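Local atomic coordinates of FMN-dependent NADH:quinone oxidoreductase 1 (Bacillus anthracis, PDB entry 4M0C), a protein that probably reduces quinones and cleaves azo dyes with NADH, using one bound FMN per subunit of a homodimer. Residues S21-V26 / V99-L104; F27-E32 / E205-A210; M144-A149 / Y182-A187. All coordinates share one frame; numbering follows the deposited sequence.

Contact 1. Residues S21-V26 / V99-L104. With FMN (flavin mononucleotide), chain C.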
loop_
_atom_site.group_PDB
_atom_site.type_symbol
_atom_site.label_atom_id
_atom_site.label_comp_id
_atom_site.label_asym_id
_atom_site.label_seq_id
_atom_site.Cartn_x
_atom_site.Cartn_y
_atom_site.Cartn_z
ATOM N N SER A 21 -14.244 16.630 -1.923
ATOM C CA SER A 21 -14.017 15.295 -1.359
ATOM C C SER A 21 -14.842 15.002 -0.080
ATOM O O SER A 21 -14.875 15.822 0.842
ATOM C CB SER A 21 -12.534 15.156 -1.040
ATOM O OG SER A 21 -12.295 14.207 -0.001
ATOM N N VAL A 22 -15.478 13.829 -0.009
ATOM C CA VAL A 22 -16.270 13.470 1.171
ATOM C C VAL A 22 -15.401 13.408 2.417
ATOM O O VAL A 22 -15.741 13.990 3.437
ATOM C CB VAL A 22 -17.000 12.119 1.009
ATOM C CG1 VAL A 22 -17.672 11.724 2.314
ATOM C CG2 VAL A 22 -18.030 12.176 -0.124
ATOM N N SER A 23 -14.261 12.728 2.329
ATOM C CA SER A 23 -13.424 12.527 3.505
ATOM C C SER A 23 -12.769 13.826 4.001
ATOM O O SER A 23 -12.597 14.020 5.204
ATOM C CB SER A 23 -12.400 11.409 3.275
ATOM O OG SER A 23 -11.454 11.760 2.289
ATOM N N ILE A 24 -12.432 14.730 3.083
ATOM C CA ILE A 24 -11.957 16.054 3.492
ATOM C C ILE A 24 -13.062 16.909 4.166
ATOM O O ILE A 24 -12.795 17.556 5.174
ATOM C CB ILE A 24 -11.283 16.805 2.321
ATOM C CG1 ILE A 24 -10.016 16.061 1.878
ATOM C CG2 ILE A 24 -10.929 18.231 2.714
ATOM C CD1 ILE A 24 -9.486 16.511 0.504
ATOM N N LYS A 25 -14.287 16.910 3.628
ATOM C CA LYS A 25 -15.423 17.572 4.310
ATOM C C LYS A 25 -15.620 17.052 5.739
ATOM O O LYS A 25 -15.752 17.826 6.697
ATOM C CB LYS A 25 -16.734 17.330 3.561
ATOM C CG LYS A 25 -16.955 18.196 2.330
ATOM C CD LYS A 25 -18.370 17.996 1.810
ATOM C CE LYS A 25 -18.692 18.975 0.708
ATOM N NZ LYS A 25 -19.028 18.269 -0.562
ATOM N N VAL A 26 -15.687 15.731 5.862
ATOM C CA VAL A 26 -15.842 15.089 7.164
ATOM C C VAL A 26 -14.681 15.487 8.096
ATOM O O VAL A 26 -14.900 15.886 9.235
ATOM C CB VAL A 26 -15.967 13.561 7.020
ATOM C CG1 VAL A 26 -15.972 12.884 8.394
ATOM C CG2 VAL A 26 -17.232 13.204 6.210
ATOM N N VAL A 99 -4.959 11.654 13.717
ATOM C CA VAL A 99 -6.127 11.599 12.846
ATOM C C VAL A 99 -5.656 11.308 11.422
ATOM O O VAL A 99 -4.938 12.114 10.836
ATOM C CB VAL A 99 -6.921 12.930 12.845
ATOM C CG1 VAL A 99 -8.154 12.813 11.916
ATOM C CG2 VAL A 99 -7.349 13.309 14.263
ATOM N N ILE A 100 -6.048 10.153 10.884
ATOM C CA ILE A 100 -5.722 9.789 9.508
ATOM C C ILE A 100 -6.949 9.967 8.604
ATOM O O ILE A 100 -8.046 9.470 8.908
ATOM C CB ILE A 100 -5.198 8.327 9.422
ATOM C CG1 ILE A 100 -3.913 8.175 10.247
ATOM C CG2 ILE A 100 -4.941 7.921 7.970
ATOM C CD1 ILE A 100 -3.370 6.740 10.278
ATOM N N VAL A 101 -6.763 10.690 7.500
ATOM C CA VAL A 101 -7.839 10.955 6.557
ATOM C C VAL A 101 -7.481 10.292 5.234
ATOM O O VAL A 101 -6.397 10.521 4.696
ATOM C CB VAL A 101 -8.028 12.468 6.320
ATOM C CG1 VAL A 101 -9.263 12.715 5.428
ATOM C CG2 VAL A 101 -8.192 13.212 7.656
ATOM N N LEU A 102 -8.373 9.460 4.706
ATOM C CA LEU A 102 -8.095 8.807 3.429
ATOM C C LEU A 102 -9.364 8.499 2.648
ATOM O O LEU A 102 -10.412 8.227 3.233
ATOM C CB LEU A 102 -7.303 7.512 3.642
ATOM C CG LEU A 102 -8.032 6.297 4.231
ATOM C CD1 LEU A 102 -7.273 5.014 3.928
ATOM C CD2 LEU A 102 -8.179 6.443 5.729
ATOM N N PRO A 103 -9.270 8.547 1.312
ATOM C CA PRO A 103 -10.308 7.959 0.461
ATOM C C PRO A 103 -9.969 6.479 0.298
ATOM O O PRO A 103 -8.801 6.109 0.439
ATOM C CB PRO A 103 -10.109 8.690 -0.868
ATOM C CG PRO A 103 -8.627 8.948 -0.916
ATOM C CD PRO A 103 -8.169 9.142 0.524
ATOM N N LEU A 104 -10.950 5.628 0.035
ATOM C CA LEU A 104 -10.607 4.236 -0.210
ATOM C C LEU A 104 -10.468 4.050 -1.701
ATOM O O LEU A 104 -11.450 4.154 -2.446
ATOM C CB LEU A 104 -11.654 3.268 0.359
ATOM C CG LEU A 104 -11.273 1.792 0.124
ATOM C CD1 LEU A 104 -9.896 1.449 0.739
ATOM C CD2 LEU A 104 -12.348 0.845 0.649
HETATM N N1 FMN C . -14.727 2.644 -3.231
HETATM C C2 FMN C . -14.771 1.450 -2.538
HETATM O O2 FMN C . -15.702 1.249 -1.746
HETATM N N3 FMN C . -13.778 0.488 -2.726
HETATM C C4 FMN C . -12.739 0.730 -3.607
HETATM O O4 FMN C . -11.852 -0.115 -3.769
HETATM C C4A FMN C . -12.699 1.934 -4.315
HETATM N N5 FMN C . -11.681 2.198 -5.215
HETATM C C5A FMN C . -11.651 3.405 -5.898
HETATM C C6 FMN C . -10.617 3.677 -6.792
HETATM C C7 FMN C . -10.585 4.889 -7.477
HETATM C C7M FMN C . -9.457 5.154 -8.437
HETATM C C8 FMN C . -11.580 5.844 -7.276
HETATM C C8M FMN C . -11.539 7.149 -8.024
HETATM C C9 FMN C . -12.618 5.573 -6.386
HETATM C C9A FMN C . -12.650 4.356 -5.689
HETATM N N10 FMN C . -13.676 4.078 -4.799
HETATM C C10 FMN C . -13.698 2.884 -4.119
HETATM C "C1'" FMN C . -14.769 5.075 -4.533
HETATM C "C2'" FMN C . -14.277 6.094 -3.499
HETATM O "O2'" FMN C . -13.854 5.466 -2.297
HETATM C "C3'" FMN C . -15.408 7.056 -3.189
HETATM O "O3'" FMN C . -15.636 7.842 -4.341
HETATM C "C4'" FMN C . -15.055 7.951 -2.015
HETATM O "O4'" FMN C . -16.159 8.789 -1.731
HETATM C "C5'" FMN C . -13.853 8.837 -2.323
HETATM O "O5'" FMN C . -13.580 9.624 -1.182
HETATM P P FMN C . -13.344 11.209 -1.321
HETATM O O1P FMN C . -14.658 11.799 -1.753
HETATM O O2P FMN C . -12.922 11.780 0.023
HETATM O O3P FMN C . -12.292 11.461 -2.376
#
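S23 and V101 meet where the start of helix 22-37 lies over the C-terminal end of strand 97-103, the place at which a flavodoxin-like fold holds the phosphate of its flavin. Helix 22-26 and strand 99-103 run roughly antiparallel, with 154° between their directions. Direct contact is slight and is made by carbons against backbone oxygens: V101 CG1 reaches S23 O at 3.6 Å, and S23 CB sits 3.8 Å from L102 O. A serine side chain is short enough to let the helix settle this close to the strand, and a branched valine on that face presents a methyl to the helix backbone.

No hydrogen bond crosses directly; the polar link runs through the FMN, which bonds to both segments. Its O2P is gripped by three donors: S21 OG in a short bond of 2.5 Å, S23 OG at 2.7 Å and S23 N at 2.8 Å. S23 OG reaches it because it stands between the backbone N and the carbonyl carbon (chi1 66°). V22 N binds O1P, also at 2.8 Å, while the V22 side chain packs on L199 of helix 195-214. Having its first amides directed at the phosphate, the helix end would probably add favourable electrostatics.

Capping is the third kind of bond. S21 is the N-cap, its OG accepting from I24 N at 3.1 Å, almost straight at 169°, while donating a hydrogen bond to O2P. One hydroxyl thus closes the helix start and holds the ligand. H13, G151 and G152 are among the other residues hydrogen-bonded to the FMN. Further along the cofactor, the ribityl hydroxyl O2' donates to L104 O at 2.7 Å.

Contact 2. Residues F27-E32 / E205-A210. With ZN (zinc ion), chain D.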
loop_
_atom_site.group_PDB
_atom_site.type_symbol
_atom_site.label_atom_id
_atom_site.label_comp_id
_atom_site.label_asym_id
_atom_site.label_seq_id
_atom_site.Cartn_x
_atom_site.Cartn_y
_atom_site.Cartn_z
ATOM N N PHE A 27 -13.455 15.423 7.604
ATOM C CA PHE A 27 -12.326 15.861 8.407
ATOM C C PHE A 27 -12.447 17.336 8.823
ATOM O O PHE A 27 -12.185 17.699 9.977
ATOM C CB PHE A 27 -11.010 15.640 7.656
ATOM C CG PHE A 27 -9.884 16.457 8.197
ATOM C CD1 PHE A 27 -9.387 16.211 9.465
ATOM C CD2 PHE A 27 -9.348 17.494 7.455
ATOM C CE1 PHE A 27 -8.353 16.979 9.977
ATOM C CE2 PHE A 27 -8.316 18.271 7.962
ATOM C CZ PHE A 27 -7.819 18.014 9.222
ATOM N N LYS A 28 -12.828 18.200 7.890
ATOM C CA LYS A 28 -12.905 19.618 8.218
ATOM C C LYS A 28 -13.982 19.868 9.266
ATOM O O LYS A 28 -13.825 20.722 10.132
ATOM C CB LYS A 28 -13.136 20.463 6.967
ATOM C CG LYS A 28 -11.874 20.587 6.110
ATOM C CD LYS A 28 -12.039 21.655 5.033
ATOM C CE LYS A 28 -10.732 21.863 4.263
ATOM N NZ LYS A 28 -10.893 22.774 3.087
ATOM N N HIS A 29 -15.066 19.103 9.202
ATOM C CA HIS A 29 -16.100 19.213 10.222
ATOM C C HIS A 29 -15.547 18.677 11.555
ATOM O O HIS A 29 -15.785 19.271 12.605
ATOM C CB HIS A 29 -17.374 18.477 9.802
ATOM C CG HIS A 29 -18.524 18.670 10.742
ATOM N ND1 HIS A 29 -19.186 19.872 10.875
ATOM C CD2 HIS A 29 -19.139 17.806 11.587
ATOM C CE1 HIS A 29 -20.155 19.745 11.766
ATOM N NE2 HIS A 29 -20.148 18.500 12.212
ATOM N N PHE A 30 -14.799 17.576 11.515
ATOM C CA PHE A 30 -14.117 17.100 12.734
ATOM C C PHE A 30 -13.258 18.207 13.354
ATOM O O PHE A 30 -13.352 18.497 14.559
ATOM C CB PHE A 30 -13.215 15.888 12.466
ATOM C CG PHE A 30 -12.258 15.592 13.611
ATOM C CD1 PHE A 30 -12.691 14.879 14.734
ATOM C CD2 PHE A 30 -10.937 16.042 13.575
ATOM C CE1 PHE A 30 -11.821 14.617 15.795
ATOM C CE2 PHE A 30 -10.069 15.792 14.639
ATOM C CZ PHE A 30 -10.516 15.075 15.752
ATOM N N LEU A 31 -12.416 18.808 12.516
ATOM C CA LEU A 31 -11.475 19.838 12.949
ATOM C C LEU A 31 -12.175 21.035 13.577
ATOM O O LEU A 31 -11.710 21.581 14.593
ATOM C CB LEU A 31 -10.601 20.290 11.773
ATOM C CG LEU A 31 -9.270 20.937 12.159
ATOM C CD1 LEU A 31 -8.587 20.126 13.249
ATOM C CD2 LEU A 31 -8.364 21.043 10.945
ATOM N N GLU A 32 -13.296 21.437 12.979
ATOM C CA GLU A 32 -14.117 22.517 13.526
ATOM C C GLU A 32 -14.527 22.231 14.971
ATOM O O GLU A 32 -14.313 23.057 15.854
ATOM C CB GLU A 32 -15.400 22.695 12.712
ATOM C CG GLU A 32 -15.251 23.195 11.292
ATOM C CD GLU A 32 -16.583 23.153 10.543
ATOM O OE1 GLU A 32 -16.678 23.723 9.435
ATOM O OE2 GLU A 32 -17.538 22.542 11.072
ATOM N N GLU A 205 -20.839 11.271 13.622
ATOM C CA GLU A 205 -19.767 10.464 14.201
ATOM C C GLU A 205 -18.487 11.253 14.543
ATOM O O GLU A 205 -17.989 11.136 15.658
ATOM C CB GLU A 205 -19.464 9.236 13.325
ATOM C CG GLU A 205 -20.570 8.161 13.362
ATOM C CD GLU A 205 -20.325 7.015 12.378
ATOM O OE1 GLU A 205 -21.309 6.524 11.782
ATOM O OE2 GLU A 205 -19.158 6.592 12.207
ATOM N N VAL A 206 -17.947 12.061 13.628
ATOM C CA VAL A 206 -16.732 12.818 14.000
ATOM C C VAL A 206 -16.990 13.907 15.053
ATOM O O VAL A 206 -16.058 14.333 15.741
ATOM C CB VAL A 206 -15.971 13.426 12.786
ATOM C CG1 VAL A 206 -15.487 12.342 11.865
ATOM C CG2 VAL A 206 -16.854 14.463 12.029
ATOM N N GLU A 207 -18.239 14.362 15.182
ATOM C CA GLU A 207 -18.595 15.276 16.271
ATOM C C GLU A 207 -18.433 14.574 17.603
ATOM O O GLU A 207 -17.963 15.176 18.577
ATOM C CB GLU A 207 -20.046 15.768 16.149
ATOM C CG GLU A 207 -20.211 16.870 15.129
ATOM C CD GLU A 207 -21.656 17.145 14.795
ATOM O OE1 GLU A 207 -22.559 16.523 15.403
ATOM O OE2 GLU A 207 -21.885 17.999 13.916
ATOM N N GLU A 208 -18.852 13.308 17.647
ATOM C CA GLU A 208 -18.733 12.506 18.867
ATOM C C GLU A 208 -17.261 12.238 19.135
ATOM O O GLU A 208 -16.802 12.323 20.267
ATOM C CB GLU A 208 -19.512 11.186 18.745
ATOM C CG GLU A 208 -21.015 11.366 18.470
ATOM C CD GLU A 208 -21.776 10.045 18.412
ATOM O OE1 GLU A 208 -22.972 10.066 18.045
ATOM O OE2 GLU A 208 -21.186 8.988 18.738
ATOM N N ALA A 209 -16.521 11.928 18.079
ATOM C CA ALA A 209 -15.092 11.662 18.203
ATOM C C ALA A 209 -14.357 12.894 18.736
ATOM O O ALA A 209 -13.547 12.791 19.656
ATOM C CB ALA A 209 -14.535 11.235 16.871
ATOM N N ALA A 210 -14.649 14.067 18.174
ATOM C CA ALA A 210 -14.050 15.310 18.667
ATOM C C ALA A 210 -14.267 15.479 20.169
ATOM O O ALA A 210 -13.312 15.716 20.912
ATOM C CB ALA A 210 -14.583 16.518 17.902
HETATM ZN ZN ZN D . -18.995 21.560 9.698
#
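H29 NE2 donates to E207 OE2 in a very short hydrogen bond, 2.5 Å and nearly straight, that ties helix 22-37 to helix 195-214 at the outer side of their interface. The carboxylate oxygen lies at the edge of the imidazole, near its plane, although the ring and carboxylate planes are turned 47° apart. The CB of H29 points toward segment 205-210, and with CG anti to the backbone N (chi1 -174°) the ring brings NE2 to E207; E207 leaves its own helix pointing less directly, and its extended chain brings the carboxylate in. On the other nitrogen, H29 ND1 binds a zinc ion at 2.1 Å. E32, one turn further along the same helix, supplies OE2 at 2.2 Å.

Beside this polar pair the packing is apolar. Segments 27-32 and 205-210 cross at -34°, their axes 8.6 Å apart at closest approach, and F30 fills the groove between them. Its CB meets V206 CB at 3.7 Å, while the ring continues past V206 O, which lies at its edge, to A210, where F30 CE1 comes within 3.7 Å of CA. The alanines A209 and A210 suit this place, since a methyl leaves room for the large ring, and the branched V206 sets CG2 against the F30 backbone. L145 and I147 of strand 143-150 lie under the pair, so both helices cover one face of the sheet.

H29, E32 and E207 also touch a crystal neighbour, consistent with a zinc site at a lattice contact. The length of the H29-E207 bond is unusually short and should be read with caution. With ND1 on the metal, NE2 is left to act as donor, and the zinc would probably polarise that N-H.

Contact 3. Residues M144-A149 / Y182-A187. With FMN (flavin mononucleotide), chain C.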
loop_
_atom_site.group_PDB
_atom_site.type_symbol
_atom_site.label_atom_id
_atom_site.label_comp_id
_atom_site.label_asym_id
_atom_site.label_seq_id
_atom_site.Cartn_x
_atom_site.Cartn_y
_atom_site.Cartn_z
HETATM N N MSE A 144 -6.044 7.077 18.153
HETATM C CA MSE A 144 -6.137 7.315 16.725
HETATM C C MSE A 144 -7.578 7.320 16.263
HETATM O O MSE A 144 -8.415 6.531 16.737
HETATM C CB MSE A 144 -5.385 6.251 15.958
HETATM C CG MSE A 144 -5.426 6.505 14.447
HETATM SE SE MSE A 144 -4.269 5.227 13.749
HETATM C CE MSE A 144 -2.603 6.140 14.233
ATOM N N LEU A 145 -7.854 8.238 15.349
ATOM C CA LEU A 145 -9.121 8.315 14.661
ATOM C C LEU A 145 -8.824 8.213 13.158
ATOM O O LEU A 145 -7.993 8.972 12.604
ATOM C CB LEU A 145 -9.803 9.635 14.993
ATOM C CG LEU A 145 -10.968 10.010 14.067
ATOM C CD1 LEU A 145 -12.149 9.074 14.352
ATOM C CD2 LEU A 145 -11.357 11.458 14.305
ATOM N N VAL A 146 -9.448 7.242 12.497
ATOM C CA VAL A 146 -9.297 7.137 11.047
ATOM C C VAL A 146 -10.600 7.619 10.390
ATOM O O VAL A 146 -11.688 7.191 10.773
ATOM C CB VAL A 146 -8.956 5.689 10.621
ATOM C CG1 VAL A 146 -8.993 5.554 9.093
ATOM C CG2 VAL A 146 -7.573 5.264 11.189
ATOM N N ILE A 147 -10.491 8.539 9.437
ATOM C CA ILE A 147 -11.656 8.981 8.669
ATOM C C ILE A 147 -11.487 8.491 7.234
ATOM O O ILE A 147 -10.570 8.922 6.525
ATOM C CB ILE A 147 -11.793 10.503 8.666
ATOM C CG1 ILE A 147 -12.054 11.008 10.094
ATOM C CG2 ILE A 147 -12.930 10.964 7.694
ATOM C CD1 ILE A 147 -11.980 12.543 10.208
ATOM N N GLN A 148 -12.355 7.570 6.822
ATOM C CA GLN A 148 -12.243 6.939 5.507
ATOM C C GLN A 148 -13.550 7.058 4.746
ATOM O O GLN A 148 -14.599 6.643 5.243
ATOM C CB GLN A 148 -11.907 5.452 5.670
ATOM C CG GLN A 148 -11.927 4.650 4.356
ATOM C CD GLN A 148 -11.785 3.150 4.593
ATOM O OE1 GLN A 148 -10.675 2.642 4.724
ATOM N NE2 GLN A 148 -12.914 2.439 4.649
ATOM N N ALA A 149 -13.492 7.605 3.533
ATOM C CA ALA A 149 -14.661 7.631 2.665
ATOM C C ALA A 149 -14.519 6.487 1.672
ATOM O O ALA A 149 -13.411 6.177 1.228
ATOM C CB ALA A 149 -14.771 8.957 1.935
ATOM N N TYR A 182 -8.427 2.992 19.206
ATOM C CA TYR A 182 -8.538 3.192 17.768
ATOM C C TYR A 182 -10.006 3.304 17.368
ATOM O O TYR A 182 -10.819 2.479 17.783
ATOM C CB TYR A 182 -7.924 1.975 17.072
ATOM C CG TYR A 182 -8.027 1.934 15.559
ATOM C CD1 TYR A 182 -6.945 2.293 14.757
ATOM C CD2 TYR A 182 -9.185 1.486 14.932
ATOM C CE1 TYR A 182 -7.030 2.230 13.367
ATOM C CE2 TYR A 182 -9.274 1.427 13.553
ATOM C CZ TYR A 182 -8.200 1.794 12.775
ATOM O OH TYR A 182 -8.315 1.716 11.399
ATOM N N GLN A 183 -10.341 4.297 16.537
ATOM C CA GLN A 183 -11.704 4.419 15.989
ATOM C C GLN A 183 -11.619 4.741 14.506
ATOM O O GLN A 183 -10.809 5.592 14.079
ATOM C CB GLN A 183 -12.509 5.517 16.701
ATOM C CG GLN A 183 -13.874 5.809 16.022
ATOM C CD GLN A 183 -14.705 6.845 16.769
ATOM O OE1 GLN A 183 -14.243 7.443 17.743
ATOM N NE2 GLN A 183 -15.937 7.058 16.316
ATOM N N ILE A 184 -12.423 4.052 13.700
ATOM C CA ILE A 184 -12.545 4.451 12.307
ATOM C C ILE A 184 -13.955 4.972 12.067
ATOM O O ILE A 184 -14.929 4.366 12.511
ATOM C CB ILE A 184 -12.207 3.300 11.327
ATOM C CG1 ILE A 184 -12.536 3.720 9.876
ATOM C CG2 ILE A 184 -12.963 2.031 11.736
ATOM C CD1 ILE A 184 -12.024 2.762 8.820
ATOM N N VAL A 185 -14.059 6.118 11.401
ATOM C CA VAL A 185 -15.343 6.624 10.969
ATOM C C VAL A 185 -15.415 6.350 9.469
ATOM O O VAL A 185 -14.573 6.834 8.699
ATOM C CB VAL A 185 -15.486 8.136 11.262
ATOM C CG1 VAL A 185 -16.623 8.736 10.447
ATOM C CG2 VAL A 185 -15.701 8.376 12.761
ATOM N N ARG A 186 -16.386 5.542 9.050
ATOM C CA ARG A 186 -16.493 5.216 7.628
ATOM C C ARG A 186 -17.590 6.060 6.990
ATOM O O ARG A 186 -18.768 5.828 7.225
ATOM C CB ARG A 186 -16.822 3.732 7.430
ATOM C CG ARG A 186 -15.792 2.745 7.958
ATOM C CD ARG A 186 -16.391 1.340 7.959
ATOM N NE ARG A 186 -15.405 0.294 8.194
ATOM C CZ ARG A 186 -15.201 -0.300 9.367
ATOM N NH1 ARG A 186 -15.914 0.048 10.431
ATOM N NH2 ARG A 186 -14.269 -1.239 9.477
ATOM N N ALA A 187 -17.210 7.049 6.191
ATOM C CA ALA A 187 -18.189 7.757 5.370
ATOM C C ALA A 187 -18.407 6.852 4.159
ATOM O O ALA A 187 -17.857 7.101 3.074
ATOM C CB ALA A 187 -17.651 9.120 4.944
HETATM N N1 FMN C . -14.727 2.644 -3.231
HETATM C C2 FMN C . -14.771 1.450 -2.538
HETATM O O2 FMN C . -15.702 1.249 -1.746
HETATM N N3 FMN C . -13.778 0.488 -2.726
HETATM C C4 FMN C . -12.739 0.730 -3.607
HETATM O O4 FMN C . -11.852 -0.115 -3.769
HETATM C C4A FMN C . -12.699 1.934 -4.315
HETATM N N5 FMN C . -11.681 2.198 -5.215
HETATM C C5A FMN C . -11.651 3.405 -5.898
HETATM C C6 FMN C . -10.617 3.677 -6.792
HETATM C C7 FMN C . -10.585 4.889 -7.477
HETATM C C7M FMN C . -9.457 5.154 -8.437
HETATM C C8 FMN C . -11.580 5.844 -7.276
HETATM C C8M FMN C . -11.539 7.149 -8.024
HETATM C C9 FMN C . -12.618 5.573 -6.386
HETATM C C9A FMN C . -12.650 4.356 -5.689
HETATM N N10 FMN C . -13.676 4.078 -4.799
HETATM C C10 FMN C . -13.698 2.884 -4.119
HETATM C "C1'" FMN C . -14.769 5.075 -4.533
HETATM C "C2'" FMN C . -14.277 6.094 -3.499
HETATM O "O2'" FMN C . -13.854 5.466 -2.297
HETATM C "C3'" FMN C . -15.408 7.056 -3.189
HETATM O "O3'" FMN C . -15.636 7.842 -4.341
HETATM C "C4'" FMN C . -15.055 7.951 -2.015
HETATM O "O4'" FMN C . -16.159 8.789 -1.731
HETATM C "C5'" FMN C . -13.853 8.837 -2.323
HETATM O "O5'" FMN C . -13.580 9.624 -1.182
HETATM P P FMN C . -13.344 11.209 -1.321
HETATM O O1P FMN C . -14.658 11.799 -1.753
HETATM O O2P FMN C . -12.922 11.780 0.023
HETATM O O3P FMN C . -12.292 11.461 -2.376
#
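V146 is the central bump between strands 143-150 and 181-188, fitting the hollow between Y182 and I184. Its CG2 touches Y182 OH at 3.6 Å, and its CG1 meets I184 CG1 at 4.1 Å. With CG1 anti to the backbone N (chi1 172°), CG1 turns to I184 and CG2 to Y182, one methyl to each side of the hollow. The Y182 ring borders this hollow and is met obliquely both by V146 CG2 and by the selenium of M144, a selenomethionine, whose SE lies 4.1 Å from Y182 CE1 in a Met-aromatic contact. I184 CD1 goes on to pack against the CB of Q148. Polar ends along this face have their own partners: Q148 binds S166 and E164, R186 forms a salt bridge with E164, and Y182 OH bonds to H167.

On the opposite face, which carries L145, V185 and A149, L145 CD1 lies against V185 CG2 at 4.0 Å, beside the stem of Q183, whose amide reaches R212. Toward the flavin the profile falls to two methyls, A149 CB and A187 CB, 4.2 Å apart. A small residue suits position 149, where A149 CB comes within 3.4 Å of FMN O5'.

The backbones hold these shapes in register through five hydrogen bonds, V146 and Q148 each using both N and O; the bond from V185 N to V146 O is 2.7 Å. With helix 165-177 joining the strands and covering the V146 face, this is the parallel, right-handed beta-alpha-beta crossover of the flavodoxin-like fold, at the 181-188 edge of its sheet.

In the fold
Contact 3 lies within the sheet; contact 1 sets helix 22-37 on it, and contact 2 joins that helix to its neighbour on the same face. V26 CG1 touches V206 CG1 at 3.5 Å where contact 1 gives way to contact 2. Contacts 1 and 3 share the sheet: strands 97-103 and 143-150 are neighbours, with I100 O 2.7 Å from I147 N, and both reach the FMN, contact 1 at its phosphate and ribityl chain, contact 3 through A149. Contact 2 lies behind, F30 CE1 resting on L145 CD2 at 3.5 Å; its zinc ion is 15.0 Å from O2P of the FMN, so the metal lies well apart from the flavin.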